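Local coordinates for WZI (Escherichia coli, PDB 2YNK), which is an outer-membrane beta-barrel lectin that binds carbohydrate and underpins assembly of the group 1 capsule on the cell surface, at residues A[7-12]-A[59-64]; A[80-85]-A[387-392]; A[273-278]-A[287-292]; A[295-300]-A[339-344]. All coordinates share one frame; numbering follows the deposited sequence.

Contact 1. Residues A[7-12]-A[59-64]; sequences DNDLRN and NQRLSA
Asp7 and Arg61 meet tip to tip in a two-pronged salt bridge. Arg61 grips the carboxylate side-on, with one nitrogen to each oxygen. NH2 of Arg61 donates to OD1 of Asp7 at 2.7 Å, and NE of Arg61 donates to OD2 of Asp7 at 2.9 Å. Both bonds are nearly straight and lie close to the guanidinium plane. The two flat groups are still turned 30° against each other. CB of Asp9 lies over one face of the guanidinium.

Next to the salt bridge, CD1 of Leu10 packs on CB and CG of Arg61. CD2 of Leu10 meets CD2 of Leu62 at 3.9 Å, and these two side chains cross at about a right angle. Both leucines also touch Val4.

The second shell fixes the carboxylate. Asp7 is the N-cap of helix 8-19, and its OD2 accepts from Leu10 N at 2.9 Å. This donor comes from the face of the carboxylate opposite to Arg61 NE. With CG anti to the backbone N (chi1 -176°), the carboxylate lies between Leu10 N and Arg61. NH1 of Arg61 also forms a salt bridge with Glu451 of strand 444-454.

The contact joins helices 8-19 and 49-65, whose segments 8-12 and 59-64 run roughly antiparallel, and ties the second to the barrel. One buried carboxylate serves as both helix cap and ion-pair partner, which would be expected to favour its charged form.

Contact 2. Residues A[80-85]-A[387-392]; sequences PGTPQG and RLVYAK
Arg387 reaches from its strand to the loop 80-85 and uses both terminal nitrogens there. NH2 of Arg387 donates to the backbone O of Pro83 at 2.8 Å, with a bent N-H...O angle of 135°. NH1 of Arg387 makes a weak bond to OG1 of Thr82 at 3.4 Å. Both acceptors sit at the edge of the guanidinium. With CG anti to the backbone N (chi1 180°) and the chain extended from CG to NE, the side chain carries its guanidinium across to the loop.

NE of Arg387 forms a salt bridge with Glu157, the strongest polar partner of this side chain. Gln84 folds back on its own loop. Its NE2 donates to the backbone O of Thr82 at 3.0 Å, from above the carbonyl plane. Its OE1 accepts from NE2 of Gln414.

The apolar part is small. CG2 of Thr82 and CG1 of Val389 meet tip to tip at 3.5 Å. The same CG1 of Val389 lies 4.0 Å above the guanidinium plane of Arg387, offset toward its rim.

The loop joins strands 69-76 and 95-104, and here it packs against strand 383-393. That strand is hydrogen-bonded to 368-377 and 408-422 in the barrel sheet. Pro83 also touches Leu369 of strand 368-377, and Thr82 touches Thr434 of strand 425-435, so the loop bears on several neighbouring strands of the wall.

Contact 3. Residues A[273-278]-A[287-292]; sequences FDFKFK and VSFYGQ
This contact is a pair of adjacent antiparallel strands in the wall of the beta-barrel, with an aromatic cluster on one face. Phe275 pairs with Gly291 and Phe277 with Phe289, each as a hydrogen-bonded pair. The bonds run both ways, from Phe277 N to Phe289 O at 2.8 Å and from Phe289 N to Phe277 O at 3.2 Å. Phe275 and Gly291 exchange the same two bonds.

The cluster is made of Phe275, Phe277 and Phe289. CG of Phe275 sits between its backbone N and carbonyl carbon (chi1 81°), and the ring lies over the partner strand. One face covers Gly291 N, which is 3.5 Å above the plane and offset toward the rim. CA of Tyr290 makes a CH-pi contact with the same ring. Phe289 meets Phe275 obliquely, with CE1 of Phe275 3.7 Å from CE2 of Phe289. On Phe277, CB lies over a face of the Phe289 ring, 4.1 Å from its centroid. The Phe277 and Phe289 side chains run side by side with their ring planes at 45°.

The other face of the sheet is polar. CE of Lys276 rests on CB of Ser288 at 3.7 Å. NZ of Lys276 forms salt bridges with Glu313 and Asp19, and Asp19 also bonds OG of Ser288. OH of Tyr290 bonds Glu328, while Asp274 pairs with Arg217.

The chemistry is two-sided: phenylalanines on the face consistent with lipid contact in an outer-membrane barrel, and a network of charges and hydrogen bonds on the face that appears to be turned to the interior.

Contact 4. Residues A[295-300]-A[339-344]; sequences GEDESG and TNYSYT
Tyr341 and Tyr343 meet Glu296 and Asp297 where a long loop packs against the end of a barrel strand. Glu296 and Asp297 both face Ser304 in a classic beta bulge. The chain turns a corner there, after strand 287-295. On the other side, Tyr341 to Thr344 form a type II beta turn.

Tyr341 comes first along the loop. With CG anti to the backbone N (chi1 -169°), its ring extends toward Asp297. Its OH donates to OD1 of Asp297 at 2.7 Å, using the syn lone pair of that oxygen. OD1 lies at the edge of the Tyr341 ring, in its plane, while the carboxylate is turned 62° from the ring. CE2 of Tyr341 also touches CB of Glu296 at 3.8 Å. Arg338 makes a cation-pi contact with the same ring.

Ser342 adds little across the contact, but its side chain packs on Met307 of strand 306-317. Tyr343 follows at the third position of the turn, with a positive phi of 60°. Its backbone N donates to OE2 of Glu296 at 2.9 Å, on the anti side of the carboxylate. Its side chain points away from 295-300, and its OH bonds both Leu160 O and Asp361 N. CD1 of Tyr343 still passes 3.9 Å from OE2 of Glu296. The two acidic side chains therefore hold the loop at two points, one at a phenol and one at a backbone amide.

Thr344 closes the turn with a weak bond from its N to Tyr341 O at 3.3 Å.

Overall arrangement
From the N terminus, contact 1 closes first, joining helix 8-19 to helix 49-65 before the barrel strands begin. Contact 2 then opens in the loop after strand 69-76 and closes about 300 residues later on strand 383-393. Contacts 3 and 4 both fall within that span, one after the other. Contact 3 closes a short hairpin-like connection between neighbouring strands 268-278 and 287-295. Contact 4 starts at the end of strand 287-295 and closes on the loop after strand 322-331. No two contacts cross. Contacts 1 and 4 lie on opposite sides of the chain's centre, with centres about 35 Å apart.

Contact 1. Residues A[7-12]-A[59-64]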
loop_
_atom_site.group_PDB
_atom_site.type_symbol
_atom_site.label_atom_id
_atom_site.label_comp_id
_atom_site.label_asym_id
_atom_site.label_seq_id
_atom_site.Cartn_x
_atom_site.Cartn_y
_atom_site.Cartn_z
ATOM N N ASP A 7 2.537 5.538 4.178
ATOM C CA ASP A 7 3.296 5.561 5.431
ATOM C C ASP A 7 2.601 4.590 6.361
ATOM O O ASP A 7 1.380 4.554 6.415
ATOM C CB ASP A 7 3.291 6.952 6.040
ATOM C CG ASP A 7 4.139 7.043 7.298
ATOM O OD1 ASP A 7 5.356 6.771 7.212
ATOM O OD2 ASP A 7 3.596 7.404 8.371
ATOM N N ASN A 8 3.362 3.789 7.082
ATOM C CA ASN A 8 2.764 2.696 7.846
ATOM C C ASN A 8 2.300 3.178 9.222
ATOM O O ASN A 8 1.232 2.791 9.687
ATOM C CB ASN A 8 3.748 1.537 7.975
ATOM C CG ASN A 8 3.153 0.337 8.664
ATOM O OD1 ASN A 8 2.087 -0.143 8.292
ATOM N ND2 ASN A 8 3.846 -0.170 9.668
ATOM N N ASP A 9 3.116 4.019 9.860
ATOM C CA ASP A 9 2.763 4.631 11.135
ATOM C C ASP A 9 1.498 5.477 11.027
ATOM O O ASP A 9 0.603 5.354 11.868
ATOM C CB ASP A 9 3.924 5.471 11.682
ATOM C CG ASP A 9 4.986 4.626 12.374
ATOM O OD1 ASP A 9 4.781 3.398 12.498
ATOM O OD2 ASP A 9 6.027 5.184 12.800
ATOM N N LEU A 10 1.419 6.305 9.985
ATOM C CA LEU A 10 0.241 7.153 9.754
ATOM C C LEU A 10 -1.026 6.323 9.568
ATOM O O LEU A 10 -2.059 6.589 10.201
ATOM C CB LEU A 10 0.436 8.044 8.519
ATOM C CG LEU A 10 -0.648 9.110 8.301
ATOM C CD1 LEU A 10 -0.603 10.123 9.442
ATOM C CD2 LEU A 10 -0.498 9.813 6.957
ATOM N N ARG A 11 -0.931 5.331 8.684
ATOM C CA ARG A 11 -2.067 4.496 8.327
ATOM C C ARG A 11 -2.646 3.798 9.537
ATOM O O ARG A 11 -3.854 3.742 9.681
ATOM C CB ARG A 11 -1.686 3.437 7.270
ATOM C CG ARG A 11 -2.793 2.413 7.072
ATOM C CD ARG A 11 -2.718 1.599 5.799
ATOM N NE ARG A 11 -3.914 0.762 5.740
ATOM C CZ ARG A 11 -4.012 -0.430 5.161
ATOM N NH1 ARG A 11 -2.982 -0.979 4.534
ATOM N NH2 ARG A 11 -5.170 -1.084 5.215
ATOM N N ASN A 12 -1.794 3.237 10.386
ATOM C CA ASN A 12 -2.272 2.494 11.549
ATOM C C ASN A 12 -2.958 3.442 12.568
ATOM O O ASN A 12 -3.981 3.099 13.162
ATOM C CB ASN A 12 -1.128 1.708 12.201
ATOM C CG ASN A 12 -0.530 0.650 11.272
ATOM O OD1 ASN A 12 0.665 0.678 10.977
ATOM N ND2 ASN A 12 -1.358 -0.279 10.803
ATOM N N ASN A 59 -1.138 15.083 12.806
ATOM C CA ASN A 59 -0.454 16.259 12.241
ATOM C C ASN A 59 1.055 16.257 12.502
ATOM O O ASN A 59 1.838 16.741 11.679
ATOM C CB ASN A 59 -1.085 17.564 12.761
ATOM C CG ASN A 59 -2.331 17.958 11.983
ATOM O OD1 ASN A 59 -2.470 17.631 10.797
ATOM N ND2 ASN A 59 -3.239 18.674 12.642
ATOM N N GLN A 60 1.461 15.713 13.644
ATOM C CA GLN A 60 2.871 15.583 13.947
ATOM C C GLN A 60 3.551 14.740 12.862
ATOM O O GLN A 60 4.649 15.078 12.398
ATOM C CB GLN A 60 3.081 14.942 15.317
ATOM C CG GLN A 60 4.543 14.936 15.745
ATOM C CD GLN A 60 4.815 14.151 17.016
ATOM O OE1 GLN A 60 3.916 13.552 17.608
ATOM N NE2 GLN A 60 6.079 14.146 17.437
ATOM N N ARG A 61 2.890 13.655 12.454
ATOM C CA ARG A 61 3.449 12.765 11.457
ATOM C C ARG A 61 3.524 13.452 10.096
ATOM O O ARG A 61 4.577 13.442 9.463
ATOM C CB ARG A 61 2.647 11.459 11.376
ATOM C CG ARG A 61 3.269 10.370 10.507
ATOM C CD ARG A 61 4.658 9.956 10.977
ATOM N NE ARG A 61 5.263 8.974 10.069
ATOM C CZ ARG A 61 6.554 8.647 10.039
ATOM N NH1 ARG A 61 7.430 9.199 10.864
ATOM N NH2 ARG A 61 6.978 7.748 9.165
ATOM N N LEU A 62 2.423 14.068 9.661
ATOM C CA LEU A 62 2.396 14.782 8.379
ATOM C C LEU A 62 3.441 15.903 8.328
ATOM O O LEU A 62 3.935 16.234 7.256
ATOM C CB LEU A 62 1.011 15.359 8.102
ATOM C CG LEU A 62 -0.171 14.389 7.984
ATOM C CD1 LEU A 62 -1.500 15.124 8.142
ATOM C CD2 LEU A 62 -0.121 13.646 6.663
ATOM N N SER A 63 3.768 16.489 9.480
ATOM C CA SER A 63 4.881 17.444 9.572
ATOM C C SER A 63 6.208 16.751 9.362
ATOM O O SER A 63 7.088 17.291 8.711
ATOM C CB SER A 63 4.911 18.138 10.930
ATOM O OG SER A 63 3.912 19.129 10.999
ATOM N N ALA A 64 6.357 15.568 9.943
ATOM C CA ALA A 64 7.563 14.764 9.757
ATOM C C ALA A 64 7.722 14.371 8.282
ATOM O O ALA A 64 8.732 14.660 7.654
ATOM C CB ALA A 64 7.505 13.521 10.636
#

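Contact 2. Residues A[80-85]-A[387-392]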
loop_
_atom_site.group_PDB
_atom_site.type_symbol
_atom_site.label_atom_id
_atom_site.label_comp_id
_atom_site.label_asym_id
_atom_site.label_seq_id
_atom_site.Cartn_x
_atom_site.Cartn_y
_atom_site.Cartn_z
ATOM N N PRO A 80 14.151 -9.962 4.181
ATOM C CA PRO A 80 13.247 -10.821 4.940
ATOM C C PRO A 80 12.807 -12.046 4.135
ATOM O O PRO A 80 12.739 -11.997 2.911
ATOM C CB PRO A 80 12.052 -9.910 5.228
ATOM C CG PRO A 80 12.609 -8.539 5.218
ATOM C CD PRO A 80 13.737 -8.548 4.226
ATOM N N GLY A 81 12.522 -13.135 4.831
ATOM C CA GLY A 81 12.119 -14.373 4.192
ATOM C C GLY A 81 10.656 -14.337 3.822
ATOM O O GLY A 81 10.278 -14.830 2.766
ATOM N N THR A 82 9.830 -13.760 4.692
ATOM C CA THR A 82 8.412 -13.596 4.409
ATOM C C THR A 82 8.203 -12.290 3.647
ATOM O O THR A 82 9.028 -11.375 3.739
ATOM C CB THR A 82 7.579 -13.569 5.708
ATOM O OG1 THR A 82 7.825 -12.351 6.429
ATOM C CG2 THR A 82 7.920 -14.770 6.583
ATOM N N PRO A 83 7.102 -12.194 2.885
ATOM C CA PRO A 83 6.734 -10.933 2.245
ATOM C C PRO A 83 6.308 -9.889 3.281
ATOM O O PRO A 83 5.924 -10.261 4.385
ATOM C CB PRO A 83 5.546 -11.327 1.370
ATOM C CG PRO A 83 4.950 -12.507 2.060
ATOM C CD PRO A 83 6.128 -13.258 2.588
ATOM N N GLN A 84 6.382 -8.610 2.919
ATOM C CA GLN A 84 6.144 -7.512 3.860
ATOM C C GLN A 84 4.911 -6.712 3.497
ATOM O O GLN A 84 4.486 -6.668 2.350
ATOM C CB GLN A 84 7.338 -6.558 3.902
ATOM C CG GLN A 84 8.649 -7.216 4.254
ATOM C CD GLN A 84 8.621 -7.847 5.616
ATOM O OE1 GLN A 84 8.721 -7.153 6.630
ATOM N NE2 GLN A 84 8.487 -9.173 5.655
ATOM N N GLY A 85 4.360 -6.034 4.491
ATOM C CA GLY A 85 3.090 -5.358 4.325
ATOM C C GLY A 85 3.149 -3.960 3.756
ATOM O O GLY A 85 4.170 -3.478 3.272
ATOM N N ARG A 387 4.636 -10.215 14.657
ATOM C CA ARG A 387 3.995 -10.674 13.444
ATOM C C ARG A 387 4.308 -12.123 13.160
ATOM O O ARG A 387 5.467 -12.488 13.056
ATOM C CB ARG A 387 4.458 -9.814 12.285
ATOM C CG ARG A 387 3.852 -10.221 10.966
ATOM C CD ARG A 387 3.917 -9.100 9.950
ATOM N NE ARG A 387 3.673 -9.638 8.607
ATOM C CZ ARG A 387 4.609 -10.122 7.791
ATOM N NH1 ARG A 387 5.891 -10.144 8.139
ATOM N NH2 ARG A 387 4.252 -10.580 6.605
ATOM N N LEU A 388 3.271 -12.945 13.054
ATOM C CA LEU A 388 3.414 -14.339 12.636
ATOM C C LEU A 388 2.847 -14.492 11.232
ATOM O O LEU A 388 1.894 -13.801 10.859
ATOM C CB LEU A 388 2.678 -15.280 13.590
ATOM C CG LEU A 388 3.214 -15.379 15.019
ATOM C CD1 LEU A 388 2.207 -16.079 15.924
ATOM C CD2 LEU A 388 4.551 -16.104 15.051
ATOM N N VAL A 389 3.428 -15.401 10.458
ATOM C CA VAL A 389 2.983 -15.623 9.093
ATOM C C VAL A 389 3.283 -17.046 8.612
ATOM O O VAL A 389 4.336 -17.599 8.896
ATOM C CB VAL A 389 3.607 -14.573 8.147
ATOM C CG1 VAL A 389 5.031 -14.262 8.560
ATOM C CG2 VAL A 389 3.567 -15.040 6.703
ATOM N N TYR A 390 2.315 -17.624 7.909
ATOM C CA TYR A 390 2.455 -18.895 7.212
ATOM C C TYR A 390 2.170 -18.615 5.746
ATOM O O TYR A 390 1.161 -17.980 5.435
ATOM C CB TYR A 390 1.457 -19.930 7.746
ATOM C CG TYR A 390 1.340 -21.184 6.895
ATOM C CD1 TYR A 390 0.577 -21.191 5.720
ATOM C CD2 TYR A 390 1.995 -22.356 7.253
ATOM C CE1 TYR A 390 0.475 -22.326 4.935
ATOM C CE2 TYR A 390 1.896 -23.498 6.474
ATOM C CZ TYR A 390 1.134 -23.477 5.319
ATOM O OH TYR A 390 1.030 -24.610 4.542
ATOM N N ALA A 391 3.037 -19.106 4.850
ATOM C CA ALA A 391 2.930 -18.788 3.423
ATOM C C ALA A 391 3.498 -19.872 2.496
ATOM O O ALA A 391 4.692 -20.164 2.528
ATOM C CB ALA A 391 3.610 -17.453 3.150
ATOM N N LYS A 392 2.635 -20.466 1.677
ATOM C CA LYS A 392 3.071 -21.309 0.566
ATOM C C LYS A 392 3.190 -20.409 -0.647
ATOM O O LYS A 392 2.219 -19.756 -1.015
ATOM C CB LYS A 392 2.058 -22.410 0.261
ATOM C CG LYS A 392 1.912 -23.454 1.351
ATOM C CD LYS A 392 1.043 -24.627 0.895
ATOM C CE LYS A 392 1.827 -25.691 0.121
ATOM N NZ LYS A 392 2.262 -25.269 -1.240
#

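Contact 3. Residues A[273-278]-A[287-292]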
loop_
_atom_site.group_PDB
_atom_site.type_symbol
_atom_site.label_atom_id
_atom_site.label_comp_id
_atom_site.label_asym_id
_atom_site.label_seq_id
_atom_site.Cartn_x
_atom_site.Cartn_y
_atom_site.Cartn_z
ATOM N N PHE A 273 -13.411 -6.177 -6.734
ATOM C CA PHE A 273 -14.070 -5.375 -5.710
ATOM C C PHE A 273 -13.431 -5.603 -4.354
ATOM O O PHE A 273 -12.796 -6.634 -4.112
ATOM C CB PHE A 273 -15.556 -5.725 -5.617
ATOM C CG PHE A 273 -16.262 -5.732 -6.939
ATOM C CD1 PHE A 273 -16.497 -4.549 -7.618
ATOM C CD2 PHE A 273 -16.700 -6.919 -7.501
ATOM C CE1 PHE A 273 -17.158 -4.544 -8.837
ATOM C CE2 PHE A 273 -17.352 -6.927 -8.724
ATOM C CZ PHE A 273 -17.582 -5.736 -9.394
ATOM N N ASP A 274 -13.611 -4.625 -3.474
ATOM C CA ASP A 274 -13.205 -4.747 -2.078
ATOM C C ASP A 274 -14.271 -4.146 -1.173
ATOM O O ASP A 274 -15.119 -3.380 -1.628
ATOM C CB ASP A 274 -11.839 -4.093 -1.824
ATOM C CG ASP A 274 -11.540 -2.931 -2.772
ATOM O OD1 ASP A 274 -11.279 -3.169 -3.983
ATOM O OD2 ASP A 274 -11.544 -1.775 -2.302
ATOM N N PHE A 275 -14.240 -4.520 0.101
ATOM C CA PHE A 275 -15.130 -3.924 1.098
ATOM C C PHE A 275 -14.438 -3.861 2.457
ATOM O O PHE A 275 -13.489 -4.606 2.719
ATOM C CB PHE A 275 -16.437 -4.725 1.224
ATOM C CG PHE A 275 -16.309 -5.947 2.090
ATOM C CD1 PHE A 275 -16.505 -5.862 3.467
ATOM C CD2 PHE A 275 -15.955 -7.172 1.537
ATOM C CE1 PHE A 275 -16.360 -6.981 4.268
ATOM C CE2 PHE A 275 -15.812 -8.296 2.334
ATOM C CZ PHE A 275 -16.014 -8.202 3.699
ATOM N N LYS A 276 -14.919 -2.959 3.305
ATOM C CA LYS A 276 -14.565 -2.940 4.720
ATOM C C LYS A 276 -15.838 -2.621 5.525
ATOM O O LYS A 276 -16.557 -1.669 5.201
ATOM C CB LYS A 276 -13.445 -1.919 5.007
ATOM C CG LYS A 276 -12.969 -1.935 6.459
ATOM C CD LYS A 276 -11.878 -0.923 6.785
ATOM C CE LYS A 276 -11.644 -0.845 8.298
ATOM N NZ LYS A 276 -10.346 -0.230 8.726
ATOM N N PHE A 277 -16.108 -3.423 6.557
ATOM C CA PHE A 277 -17.309 -3.271 7.375
ATOM C C PHE A 277 -16.966 -2.988 8.834
ATOM O O PHE A 277 -16.465 -3.859 9.533
ATOM C CB PHE A 277 -18.170 -4.532 7.285
ATOM C CG PHE A 277 -19.512 -4.394 7.951
ATOM C CD1 PHE A 277 -20.570 -3.783 7.289
ATOM C CD2 PHE A 277 -19.721 -4.871 9.235
ATOM C CE1 PHE A 277 -21.810 -3.653 7.899
ATOM C CE2 PHE A 277 -20.957 -4.744 9.846
ATOM C CZ PHE A 277 -22.002 -4.136 9.178
ATOM N N LYS A 278 -17.245 -1.768 9.289
ATOM C CA LYS A 278 -16.954 -1.360 10.672
ATOM C C LYS A 278 -18.078 -1.810 11.593
ATOM O O LYS A 278 -19.247 -1.697 11.238
ATOM C CB LYS A 278 -16.794 0.161 10.768
ATOM C CG LYS A 278 -15.587 0.713 10.018
ATOM C CD LYS A 278 -15.697 2.211 9.744
ATOM C CE LYS A 278 -15.225 2.553 8.334
ATOM N NZ LYS A 278 -16.036 1.902 7.254
ATOM N N VAL A 287 -13.792 -2.937 15.953
ATOM C CA VAL A 287 -13.385 -4.092 15.192
ATOM C C VAL A 287 -13.980 -3.921 13.806
ATOM O O VAL A 287 -15.078 -3.378 13.667
ATOM C CB VAL A 287 -13.931 -5.387 15.828
ATOM C CG1 VAL A 287 -13.659 -6.592 14.936
ATOM C CG2 VAL A 287 -13.331 -5.594 17.208
ATOM N N SER A 288 -13.252 -4.353 12.784
ATOM C CA SER A 288 -13.777 -4.344 11.430
ATOM C C SER A 288 -13.375 -5.614 10.734
ATOM O O SER A 288 -12.447 -6.294 11.156
ATOM C CB SER A 288 -13.235 -3.161 10.638
ATOM O OG SER A 288 -13.400 -1.947 11.341
ATOM N N PHE A 289 -14.081 -5.937 9.666
ATOM C CA PHE A 289 -13.619 -6.981 8.782
ATOM C C PHE A 289 -13.694 -6.498 7.341
ATOM O O PHE A 289 -14.534 -5.658 6.996
ATOM C CB PHE A 289 -14.351 -8.310 9.020
ATOM C CG PHE A 289 -15.821 -8.290 8.701
ATOM C CD1 PHE A 289 -16.750 -7.871 9.648
ATOM C CD2 PHE A 289 -16.285 -8.751 7.474
ATOM C CE1 PHE A 289 -18.115 -7.880 9.364
ATOM C CE2 PHE A 289 -17.647 -8.769 7.183
ATOM C CZ PHE A 289 -18.566 -8.331 8.127
ATOM N N TYR A 290 -12.773 -7.011 6.527
ATOM C CA TYR A 290 -12.606 -6.559 5.159
ATOM C C TYR A 290 -12.292 -7.714 4.207
ATOM O O TYR A 290 -11.861 -8.787 4.626
ATOM C CB TYR A 290 -11.498 -5.512 5.101
ATOM C CG TYR A 290 -10.189 -5.952 5.731
ATOM C CD1 TYR A 290 -9.273 -6.724 5.010
ATOM C CD2 TYR A 290 -9.862 -5.594 7.037
ATOM C CE1 TYR A 290 -8.082 -7.134 5.575
ATOM C CE2 TYR A 290 -8.667 -5.999 7.611
ATOM C CZ TYR A 290 -7.776 -6.769 6.870
ATOM O OH TYR A 290 -6.581 -7.182 7.415
ATOM N N GLY A 291 -12.508 -7.468 2.917
ATOM C CA GLY A 291 -12.264 -8.459 1.869
ATOM C C GLY A 291 -11.998 -7.833 0.509
ATOM O O GLY A 291 -12.406 -6.701 0.241
ATOM N N GLN A 292 -11.305 -8.572 -0.349
ATOM C CA GLN A 292 -10.986 -8.101 -1.691
ATOM C C GLN A 292 -10.971 -9.278 -2.650
ATOM O O GLN A 292 -10.421 -10.338 -2.332
ATOM C CB GLN A 292 -9.623 -7.395 -1.694
ATOM C CG GLN A 292 -9.187 -6.861 -3.054
ATOM C CD GLN A 292 -7.912 -6.039 -2.980
ATOM O OE1 GLN A 292 -6.877 -6.520 -2.512
ATOM N NE2 GLN A 292 -7.981 -4.792 -3.443
#

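Contact 4. Residues A[295-300]-A[339-344]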
loop_
_atom_site.group_PDB
_atom_site.type_symbol
_atom_site.label_atom_id
_atom_site.label_comp_id
_atom_site.label_asym_id
_atom_site.label_seq_id
_atom_site.Cartn_x
_atom_site.Cartn_y
_atom_site.Cartn_z
ATOM N N GLY A 295 -10.031 -10.456 -10.085
ATOM C CA GLY A 295 -10.046 -11.532 -11.077
ATOM C C GLY A 295 -9.191 -11.212 -12.288
ATOM O O GLY A 295 -8.947 -10.045 -12.590
ATOM N N GLU A 296 -8.740 -12.251 -12.986
ATOM C CA GLU A 296 -7.891 -12.074 -14.158
ATOM C C GLU A 296 -8.677 -11.900 -15.460
ATOM O O GLU A 296 -8.191 -11.255 -16.390
ATOM C CB GLU A 296 -6.902 -13.230 -14.273
ATOM C CG GLU A 296 -5.667 -13.051 -13.399
ATOM C CD GLU A 296 -4.645 -12.084 -13.975
ATOM O OE1 GLU A 296 -4.931 -11.403 -14.990
ATOM O OE2 GLU A 296 -3.542 -12.007 -13.399
ATOM N N ASP A 297 -9.881 -12.466 -15.515
ATOM C CA ASP A 297 -10.805 -12.287 -16.641
ATOM C C ASP A 297 -12.064 -11.554 -16.159
ATOM O O ASP A 297 -12.375 -11.579 -14.962
ATOM C CB ASP A 297 -11.206 -13.649 -17.224
ATOM C CG ASP A 297 -10.012 -14.559 -17.481
ATOM O OD1 ASP A 297 -8.971 -14.065 -17.950
ATOM O OD2 ASP A 297 -10.120 -15.776 -17.224
ATOM N N GLU A 298 -12.789 -10.908 -17.075
ATOM C CA GLU A 298 -13.993 -10.158 -16.691
ATOM C C GLU A 298 -15.267 -10.605 -17.423
ATOM O O GLU A 298 -15.394 -10.448 -18.636
ATOM C CB GLU A 298 -13.784 -8.647 -16.858
ATOM C CG GLU A 298 -14.937 -7.828 -16.286
ATOM C CD GLU A 298 -14.517 -6.496 -15.680
ATOM O OE1 GLU A 298 -13.635 -5.812 -16.251
ATOM O OE2 GLU A 298 -15.083 -6.134 -14.621
ATOM N N SER A 299 -16.201 -11.162 -16.648
ATOM C CA SER A 299 -17.541 -11.515 -17.119
ATOM C C SER A 299 -18.460 -10.291 -17.085
ATOM O O SER A 299 -19.367 -10.204 -16.250
ATOM C CB SER A 299 -18.127 -12.636 -16.246
ATOM O OG SER A 299 -19.497 -12.869 -16.542
ATOM N N GLY A 300 -18.214 -9.347 -17.993
ATOM C CA GLY A 300 -19.014 -8.128 -18.096
ATOM C C GLY A 300 -18.979 -7.284 -16.838
ATOM O O GLY A 300 -18.182 -6.350 -16.725
ATOM N N THR A 339 -3.383 -23.303 -10.754
ATOM C CA THR A 339 -2.143 -22.526 -10.699
ATOM C C THR A 339 -1.642 -22.185 -12.096
ATOM O O THR A 339 -2.223 -22.593 -13.100
ATOM C CB THR A 339 -1.021 -23.262 -9.932
ATOM O OG1 THR A 339 -0.365 -24.190 -10.802
ATOM C CG2 THR A 339 -1.576 -24.005 -8.725
ATOM N N ASN A 340 -0.559 -21.419 -12.134
ATOM C CA ASN A 340 0.116 -21.027 -13.370
ATOM C C ASN A 340 -0.700 -20.095 -14.271
ATOM O O ASN A 340 -0.468 -20.035 -15.478
ATOM C CB ASN A 340 0.596 -22.274 -14.146
ATOM C CG ASN A 340 2.045 -22.169 -14.601
ATOM O OD1 ASN A 340 2.846 -21.428 -14.027
ATOM N ND2 ASN A 340 2.391 -22.935 -15.626
ATOM N N TYR A 341 -1.632 -19.353 -13.679
ATOM C CA TYR A 341 -2.430 -18.357 -14.413
ATOM C C TYR A 341 -2.500 -16.985 -13.719
ATOM O O TYR A 341 -2.645 -15.962 -14.384
ATOM C CB TYR A 341 -3.840 -18.892 -14.654
ATOM C CG TYR A 341 -4.668 -18.066 -15.615
ATOM C CD1 TYR A 341 -4.383 -18.055 -16.977
ATOM C CD2 TYR A 341 -5.744 -17.297 -15.159
ATOM C CE1 TYR A 341 -5.137 -17.302 -17.859
ATOM C CE2 TYR A 341 -6.510 -16.545 -16.036
ATOM C CZ TYR A 341 -6.203 -16.555 -17.385
ATOM O OH TYR A 341 -6.961 -15.810 -18.259
ATOM N N SER A 342 -2.401 -16.949 -12.393
ATOM C CA SER A 342 -2.437 -15.663 -11.688
ATOM C C SER A 342 -1.169 -14.863 -11.969
ATOM O O SER A 342 -0.058 -15.391 -11.902
ATOM C CB SER A 342 -2.641 -15.853 -10.186
ATOM O OG SER A 342 -3.991 -16.164 -9.903
ATOM N N TYR A 343 -1.354 -13.591 -12.308
ATOM C CA TYR A 343 -0.252 -12.684 -12.613
ATOM C C TYR A 343 0.614 -13.152 -13.799
ATOM O O TYR A 343 1.751 -12.728 -13.962
ATOM C CB TYR A 343 0.594 -12.435 -11.357
ATOM C CG TYR A 343 -0.152 -11.843 -10.167
ATOM C CD1 TYR A 343 -1.284 -11.044 -10.333
ATOM C CD2 TYR A 343 0.311 -12.050 -8.875
ATOM C CE1 TYR A 343 -1.933 -10.491 -9.241
ATOM C CE2 TYR A 343 -0.332 -11.502 -7.777
ATOM C CZ TYR A 343 -1.452 -10.721 -7.963
ATOM O OH TYR A 343 -2.088 -10.169 -6.867
ATOM N N THR A 344 0.017 -13.988 -14.638
ATOM C CA THR A 344 0.611 -14.513 -15.865
ATOM C C THR A 344 -0.048 -13.803 -17.025
ATOM O O THR A 344 -1.185 -13.350 -16.902
ATOM C CB THR A 344 0.285 -16.015 -15.990
ATOM O OG1 THR A 344 1.192 -16.756 -15.175
ATOM C CG2 THR A 344 0.343 -16.509 -17.426
#